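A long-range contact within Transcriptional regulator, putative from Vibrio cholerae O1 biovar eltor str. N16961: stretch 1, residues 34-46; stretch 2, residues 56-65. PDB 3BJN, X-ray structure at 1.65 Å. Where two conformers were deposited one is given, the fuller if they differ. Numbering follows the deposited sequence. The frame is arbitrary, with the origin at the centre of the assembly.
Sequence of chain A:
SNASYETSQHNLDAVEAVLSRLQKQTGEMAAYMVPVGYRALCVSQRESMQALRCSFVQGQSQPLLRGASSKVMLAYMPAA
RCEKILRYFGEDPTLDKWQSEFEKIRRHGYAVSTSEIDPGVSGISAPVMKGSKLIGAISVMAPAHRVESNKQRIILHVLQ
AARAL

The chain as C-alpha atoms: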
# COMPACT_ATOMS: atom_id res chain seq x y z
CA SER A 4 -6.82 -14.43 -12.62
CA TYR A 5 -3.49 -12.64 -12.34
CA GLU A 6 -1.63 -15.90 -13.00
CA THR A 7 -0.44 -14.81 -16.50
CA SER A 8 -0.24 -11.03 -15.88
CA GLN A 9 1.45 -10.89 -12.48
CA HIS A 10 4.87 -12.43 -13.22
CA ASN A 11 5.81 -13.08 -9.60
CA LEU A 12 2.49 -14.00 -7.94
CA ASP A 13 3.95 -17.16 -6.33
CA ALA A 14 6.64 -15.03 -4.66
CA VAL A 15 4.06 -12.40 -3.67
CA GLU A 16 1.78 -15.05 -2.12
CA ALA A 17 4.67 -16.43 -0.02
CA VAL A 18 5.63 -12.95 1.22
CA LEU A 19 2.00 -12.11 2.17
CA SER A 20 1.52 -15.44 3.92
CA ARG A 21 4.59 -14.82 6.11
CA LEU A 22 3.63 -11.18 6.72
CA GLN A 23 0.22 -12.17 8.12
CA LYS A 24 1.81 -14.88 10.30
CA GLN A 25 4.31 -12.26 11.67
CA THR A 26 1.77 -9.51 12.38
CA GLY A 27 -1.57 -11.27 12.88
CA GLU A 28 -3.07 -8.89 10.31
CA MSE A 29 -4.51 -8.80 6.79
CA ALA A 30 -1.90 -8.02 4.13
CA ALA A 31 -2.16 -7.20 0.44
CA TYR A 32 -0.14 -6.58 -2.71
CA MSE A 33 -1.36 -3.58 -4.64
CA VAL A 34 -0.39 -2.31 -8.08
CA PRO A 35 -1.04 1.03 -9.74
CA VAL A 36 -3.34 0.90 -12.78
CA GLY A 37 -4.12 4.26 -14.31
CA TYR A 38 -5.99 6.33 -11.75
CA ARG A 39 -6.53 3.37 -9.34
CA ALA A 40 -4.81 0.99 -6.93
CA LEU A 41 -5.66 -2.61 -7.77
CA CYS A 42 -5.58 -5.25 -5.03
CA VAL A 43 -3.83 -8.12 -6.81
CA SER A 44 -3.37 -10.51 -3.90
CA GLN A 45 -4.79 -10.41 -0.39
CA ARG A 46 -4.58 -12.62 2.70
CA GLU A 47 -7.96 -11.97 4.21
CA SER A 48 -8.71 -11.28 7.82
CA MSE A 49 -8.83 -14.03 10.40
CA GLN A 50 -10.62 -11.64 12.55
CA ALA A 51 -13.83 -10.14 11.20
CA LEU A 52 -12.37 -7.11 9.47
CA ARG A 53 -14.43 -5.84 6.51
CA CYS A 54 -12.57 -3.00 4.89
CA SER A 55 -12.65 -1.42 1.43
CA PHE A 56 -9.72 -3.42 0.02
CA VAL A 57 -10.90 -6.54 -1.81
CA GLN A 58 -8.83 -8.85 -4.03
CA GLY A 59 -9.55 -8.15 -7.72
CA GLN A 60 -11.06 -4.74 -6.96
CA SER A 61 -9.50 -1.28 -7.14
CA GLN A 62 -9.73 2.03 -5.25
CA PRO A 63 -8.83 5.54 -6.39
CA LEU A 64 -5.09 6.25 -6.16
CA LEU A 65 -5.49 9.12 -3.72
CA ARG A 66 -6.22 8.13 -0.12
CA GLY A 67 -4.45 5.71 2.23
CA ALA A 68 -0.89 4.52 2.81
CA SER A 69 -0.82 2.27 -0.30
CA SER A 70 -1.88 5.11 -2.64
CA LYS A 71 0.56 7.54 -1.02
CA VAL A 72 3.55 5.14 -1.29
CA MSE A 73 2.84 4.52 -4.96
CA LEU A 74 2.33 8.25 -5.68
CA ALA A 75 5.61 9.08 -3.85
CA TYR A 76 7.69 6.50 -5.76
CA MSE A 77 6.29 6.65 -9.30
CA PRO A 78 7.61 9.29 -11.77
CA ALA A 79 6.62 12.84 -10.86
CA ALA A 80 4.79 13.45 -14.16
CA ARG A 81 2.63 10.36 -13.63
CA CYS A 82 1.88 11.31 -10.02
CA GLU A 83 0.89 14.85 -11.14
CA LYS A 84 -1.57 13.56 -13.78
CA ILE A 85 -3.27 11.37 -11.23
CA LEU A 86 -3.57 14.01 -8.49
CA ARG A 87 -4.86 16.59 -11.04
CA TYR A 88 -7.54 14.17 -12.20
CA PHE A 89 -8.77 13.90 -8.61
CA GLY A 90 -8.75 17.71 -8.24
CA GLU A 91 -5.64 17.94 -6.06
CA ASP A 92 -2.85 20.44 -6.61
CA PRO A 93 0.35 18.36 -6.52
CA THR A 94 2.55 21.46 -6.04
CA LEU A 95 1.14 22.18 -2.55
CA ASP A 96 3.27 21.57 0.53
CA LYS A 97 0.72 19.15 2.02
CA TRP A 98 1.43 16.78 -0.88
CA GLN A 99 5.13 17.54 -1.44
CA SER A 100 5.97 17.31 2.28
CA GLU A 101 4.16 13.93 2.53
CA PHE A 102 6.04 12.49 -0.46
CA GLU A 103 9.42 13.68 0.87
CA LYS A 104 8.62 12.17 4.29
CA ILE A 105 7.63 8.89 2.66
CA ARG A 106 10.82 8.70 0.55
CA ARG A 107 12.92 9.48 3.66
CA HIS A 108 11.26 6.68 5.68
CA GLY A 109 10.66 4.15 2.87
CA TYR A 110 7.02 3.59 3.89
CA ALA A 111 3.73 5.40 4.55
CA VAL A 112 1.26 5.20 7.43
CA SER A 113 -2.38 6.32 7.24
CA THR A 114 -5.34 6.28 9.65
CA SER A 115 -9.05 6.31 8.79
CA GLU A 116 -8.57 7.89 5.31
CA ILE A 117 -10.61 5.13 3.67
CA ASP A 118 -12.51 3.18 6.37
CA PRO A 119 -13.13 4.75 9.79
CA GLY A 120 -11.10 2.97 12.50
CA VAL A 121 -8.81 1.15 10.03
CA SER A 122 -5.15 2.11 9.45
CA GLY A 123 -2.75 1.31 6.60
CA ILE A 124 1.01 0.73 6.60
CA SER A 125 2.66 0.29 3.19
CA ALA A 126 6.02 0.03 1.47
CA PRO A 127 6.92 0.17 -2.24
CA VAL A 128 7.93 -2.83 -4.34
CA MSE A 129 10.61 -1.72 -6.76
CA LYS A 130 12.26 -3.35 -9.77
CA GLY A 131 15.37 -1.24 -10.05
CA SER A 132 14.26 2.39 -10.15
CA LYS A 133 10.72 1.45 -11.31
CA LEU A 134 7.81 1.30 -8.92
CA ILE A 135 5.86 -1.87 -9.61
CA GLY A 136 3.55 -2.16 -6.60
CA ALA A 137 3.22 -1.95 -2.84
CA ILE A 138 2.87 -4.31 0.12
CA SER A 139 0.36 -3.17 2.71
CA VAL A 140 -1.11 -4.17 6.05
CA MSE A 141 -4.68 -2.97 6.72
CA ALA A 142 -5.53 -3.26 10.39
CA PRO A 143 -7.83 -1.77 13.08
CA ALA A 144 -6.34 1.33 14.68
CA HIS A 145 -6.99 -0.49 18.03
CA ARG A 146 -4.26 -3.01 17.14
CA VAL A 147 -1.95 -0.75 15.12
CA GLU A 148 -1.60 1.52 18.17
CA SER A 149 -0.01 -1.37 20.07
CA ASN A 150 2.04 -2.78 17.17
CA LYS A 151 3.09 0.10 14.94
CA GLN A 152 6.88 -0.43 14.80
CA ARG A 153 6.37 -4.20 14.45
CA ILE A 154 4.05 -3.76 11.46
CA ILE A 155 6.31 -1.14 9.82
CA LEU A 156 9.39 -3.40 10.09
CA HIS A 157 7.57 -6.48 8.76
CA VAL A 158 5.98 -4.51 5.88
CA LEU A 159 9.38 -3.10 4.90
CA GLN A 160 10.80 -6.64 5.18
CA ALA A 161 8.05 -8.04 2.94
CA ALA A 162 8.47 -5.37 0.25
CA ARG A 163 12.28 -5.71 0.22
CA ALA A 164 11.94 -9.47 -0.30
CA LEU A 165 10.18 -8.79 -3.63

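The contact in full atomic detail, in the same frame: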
# COMPACT_ATOMS: atom_id res chain seq x y z
N VAL A 34 -1.15 -2.86 -6.95
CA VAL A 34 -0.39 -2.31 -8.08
C VAL A 34 -1.14 -1.13 -8.65
O VAL A 34 -2.37 -1.05 -8.58
CB VAL A 34 -0.06 -3.32 -9.21
CG1 VAL A 34 0.81 -4.46 -8.68
CG2 VAL A 34 -1.33 -3.80 -9.90
N PRO A 35 -0.38 -0.15 -9.17
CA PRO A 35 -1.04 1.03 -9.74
C PRO A 35 -1.54 0.73 -11.15
O PRO A 35 -0.80 0.13 -11.94
CB PRO A 35 0.07 2.08 -9.72
CG PRO A 35 1.37 1.32 -9.79
CD PRO A 35 1.11 -0.05 -9.21
N VAL A 36 -2.78 1.11 -11.44
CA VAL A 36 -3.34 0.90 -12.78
C VAL A 36 -4.11 2.17 -13.09
O VAL A 36 -5.21 2.40 -12.58
CB VAL A 36 -4.30 -0.32 -12.82
CG1 VAL A 36 -4.82 -0.54 -14.24
CG2 VAL A 36 -3.58 -1.59 -12.30
N GLY A 37 -3.49 3.01 -13.91
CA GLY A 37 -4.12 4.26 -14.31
C GLY A 37 -4.36 5.14 -13.10
O GLY A 37 -3.39 5.53 -12.39
N TYR A 38 -5.63 5.46 -12.86
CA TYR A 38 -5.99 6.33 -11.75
C TYR A 38 -6.24 5.56 -10.45
O TYR A 38 -6.69 6.17 -9.45
CB TYR A 38 -7.25 7.11 -12.10
CG TYR A 38 -7.09 8.13 -13.19
CD1 TYR A 38 -5.98 8.99 -13.24
CD2 TYR A 38 -8.09 8.30 -14.16
CE1 TYR A 38 -5.87 9.96 -14.23
CE2 TYR A 38 -7.99 9.25 -15.13
CZ TYR A 38 -6.89 10.11 -15.18
OH TYR A 38 -6.86 11.06 -16.18
N ARG A 39 -6.04 4.23 -10.46
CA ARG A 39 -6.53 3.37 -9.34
C ARG A 39 -5.47 2.42 -8.83
O ARG A 39 -4.48 2.18 -9.50
CB ARG A 39 -7.80 2.59 -9.74
CG ARG A 39 -8.86 3.51 -10.36
CD ARG A 39 -10.11 2.76 -10.73
NE ARG A 39 -10.85 2.29 -9.57
CZ ARG A 39 -11.76 3.01 -8.90
NH1 ARG A 39 -12.03 4.28 -9.23
NH2 ARG A 39 -12.38 2.45 -7.84
N ALA A 40 -5.69 1.96 -7.60
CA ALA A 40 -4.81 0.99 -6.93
C ALA A 40 -5.57 -0.33 -6.96
O ALA A 40 -6.65 -0.44 -6.38
CB ALA A 40 -4.55 1.43 -5.50
N LEU A 41 -5.02 -1.31 -7.66
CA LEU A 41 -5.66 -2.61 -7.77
C LEU A 41 -5.13 -3.57 -6.69
O LEU A 41 -3.92 -3.72 -6.53
CB LEU A 41 -5.40 -3.20 -9.16
CG LEU A 41 -5.88 -4.63 -9.35
CD1 LEU A 41 -7.41 -4.71 -9.36
CD2 LEU A 41 -5.32 -5.21 -10.64
N CYS A 42 -6.03 -4.23 -5.98
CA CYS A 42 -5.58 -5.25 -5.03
C CYS A 42 -5.38 -6.57 -5.78
O CYS A 42 -6.35 -7.22 -6.17
CB CYS A 42 -6.59 -5.38 -3.91
SG CYS A 42 -6.06 -6.60 -2.70
N VAL A 43 -4.13 -6.95 -6.00
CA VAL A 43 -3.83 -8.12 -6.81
C VAL A 43 -3.84 -9.43 -6.00
O VAL A 43 -4.27 -10.49 -6.49
CB VAL A 43 -2.47 -7.95 -7.52
CG1 VAL A 43 -2.01 -9.24 -8.20
CG2 VAL A 43 -2.58 -6.83 -8.57
N SER A 44 -3.39 -9.34 -4.76
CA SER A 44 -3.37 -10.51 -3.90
C SER A 44 -3.61 -10.06 -2.47
O SER A 44 -3.09 -9.03 -2.06
CB SER A 44 -2.02 -11.23 -4.01
OG SER A 44 -2.03 -12.44 -3.23
N GLN A 45 -4.43 -10.81 -1.74
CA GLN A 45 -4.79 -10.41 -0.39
C GLN A 45 -4.95 -11.62 0.51
O GLN A 45 -5.53 -12.63 0.08
CB GLN A 45 -6.11 -9.66 -0.42
CG GLN A 45 -6.56 -9.08 0.91
CD GLN A 45 -7.90 -8.42 0.77
OE1 GLN A 45 -8.89 -9.08 0.43
NE2 GLN A 45 -7.95 -7.12 0.98
N ARG A 46 -4.48 -11.51 1.74
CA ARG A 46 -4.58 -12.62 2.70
C ARG A 46 -5.97 -12.82 3.31
O ARG A 46 -6.38 -13.93 3.61
CB ARG A 46 -3.48 -12.51 3.77
CG ARG A 46 -2.15 -12.68 3.26
CD ARG A 46 -1.98 -14.02 2.78
NE ARG A 46 -2.26 -14.98 3.84
CZ ARG A 46 -2.12 -16.28 3.66
NH1 ARG A 46 -1.73 -16.73 2.49
NH2 ARG A 46 -2.37 -17.13 4.66
N PHE A 56 -10.67 -2.73 0.89
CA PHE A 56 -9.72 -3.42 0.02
C PHE A 56 -10.15 -4.87 -0.18
O PHE A 56 -10.27 -5.63 0.78
CB PHE A 56 -8.33 -3.34 0.64
CG PHE A 56 -7.79 -1.95 0.66
CD1 PHE A 56 -7.30 -1.37 -0.51
CD2 PHE A 56 -7.81 -1.19 1.83
CE1 PHE A 56 -6.81 -0.07 -0.52
CE2 PHE A 56 -7.32 0.11 1.83
CZ PHE A 56 -6.81 0.67 0.64
N VAL A 57 -10.38 -5.22 -1.44
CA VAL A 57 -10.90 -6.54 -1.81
C VAL A 57 -10.07 -7.04 -3.00
O VAL A 57 -9.90 -6.31 -3.98
CB VAL A 57 -12.39 -6.45 -2.21
CG1 VAL A 57 -12.91 -7.80 -2.79
CG2 VAL A 57 -13.25 -6.06 -0.99
N GLN A 58 -9.57 -8.26 -2.92
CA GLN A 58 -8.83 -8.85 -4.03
C GLN A 58 -9.61 -8.75 -5.34
O GLN A 58 -10.80 -9.09 -5.40
CB GLN A 58 -8.47 -10.31 -3.74
CG GLN A 58 -7.44 -10.84 -4.70
CD GLN A 58 -6.93 -12.21 -4.31
OE1 GLN A 58 -6.37 -12.41 -3.23
NE2 GLN A 58 -7.10 -13.16 -5.21
N GLY A 59 -8.93 -8.29 -6.39
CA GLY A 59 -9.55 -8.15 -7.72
C GLY A 59 -10.33 -6.87 -7.92
O GLY A 59 -10.87 -6.62 -9.02
N GLN A 60 -10.41 -6.06 -6.87
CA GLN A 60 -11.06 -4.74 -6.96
C GLN A 60 -10.03 -3.62 -6.74
O GLN A 60 -8.99 -3.83 -6.12
CB GLN A 60 -12.22 -4.63 -5.97
CG GLN A 60 -13.35 -5.68 -6.19
CD GLN A 60 -13.96 -5.67 -7.60
OE1 GLN A 60 -14.30 -4.61 -8.16
NE2 GLN A 60 -14.14 -6.87 -8.17
N SER A 61 -10.37 -2.44 -7.25
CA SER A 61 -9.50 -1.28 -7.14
C SER A 61 -10.17 -0.09 -6.45
O SER A 61 -11.40 -0.02 -6.34
CB SER A 61 -9.03 -0.83 -8.52
OG SER A 61 -10.14 -0.46 -9.30
N GLN A 62 -9.33 0.81 -5.95
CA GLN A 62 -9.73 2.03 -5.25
C GLN A 62 -9.03 3.21 -5.92
O GLN A 62 -7.94 3.04 -6.42
CB GLN A 62 -9.25 1.97 -3.79
CG GLN A 62 -10.05 1.02 -2.88
CD GLN A 62 -11.42 1.57 -2.50
OE1 GLN A 62 -11.53 2.71 -2.02
NE2 GLN A 62 -12.46 0.77 -2.71
N PRO A 63 -9.59 4.42 -5.83
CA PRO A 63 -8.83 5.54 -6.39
C PRO A 63 -7.44 5.69 -5.75
O PRO A 63 -7.27 5.48 -4.54
CB PRO A 63 -9.71 6.77 -6.04
CG PRO A 63 -11.08 6.20 -5.85
CD PRO A 63 -10.88 4.85 -5.25
N LEU A 64 -6.47 6.05 -6.58
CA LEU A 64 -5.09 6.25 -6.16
C LEU A 64 -4.98 7.66 -5.60
O LEU A 64 -4.61 8.62 -6.31
CB LEU A 64 -4.18 6.02 -7.37
CG LEU A 64 -2.79 5.42 -7.29
CD1 LEU A 64 -2.64 4.36 -6.30
CD2 LEU A 64 -2.32 4.99 -8.72
N LEU A 65 -5.34 7.79 -4.32
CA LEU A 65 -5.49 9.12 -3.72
C LEU A 65 -5.38 9.08 -2.21
O LEU A 65 -4.57 9.81 -1.64
CB LEU A 65 -6.83 9.75 -4.13
CG LEU A 65 -7.28 11.09 -3.50
CD1 LEU A 65 -6.34 12.18 -4.01
CD2 LEU A 65 -8.71 11.42 -3.86
O HOH W 1 -7.56 -1.68 -3.99

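Stretch 1 is a tight hairpin, and its second strand, 39-45, runs antiparallel to the short strand 61-63. Before the turn, Pro35 contributes a modest apolar touch, its CB 3.9 Å from Leu64 CD2. The type II' turn from Val36 to Arg39 places Gly37 at positive phi, a conformation that favours glycine, and reverses the chain so that Tyr38 O can accept a hydrogen bond from Leu64 N at 2.9 Å.

Arg39 pairs with Pro63 at a non-hydrogen-bonded position, where proline's lack of an amide proton costs nothing. Its CB points away overall, yet the side chain folds back over the other strand: Arg39 NE donates to Ser61 OG (2.9 Å) and Arg39 NH2 to Ser61 O (3.1 Å), with Gln62 C and Pro63 N lying over one face of the guanidinium. One arginine thus reads both side chain and backbone of a single serine.

Ala40 and Gln62 form the hydrogen-bonded pair, Ala40 N to Gln62 O at 2.8 Å and Gln62 N to Ala40 O at 3.0 Å. The small Ala40 side chain packs against Leu64, CB to CD1 at 3.6 Å. Leu41 sits opposite Ser61 on the other face, and its CD1 reaches 3.7 Å from Gln60 O.

Beyond this pair the ladder gives way to a type II turn, Val57 to Gln60, which Cys42 grips by its backbone: Cys42 N donates to Gln60 O (3.0 Å), and Gly59 N donates to Cys42 O (2.8 Å). Gly59, too, has positive phi.

Past Cys42, glutamine side chains take over the bridging. Gln58 OE1 accepts from Gln45 N at 2.9 Å, while Gln45, extended through chi1 and chi2, sends NE2 to Phe56 O at 2.8 Å. Each amide group reaches the opposing backbone, extending the connection where regular strand pairing has ended.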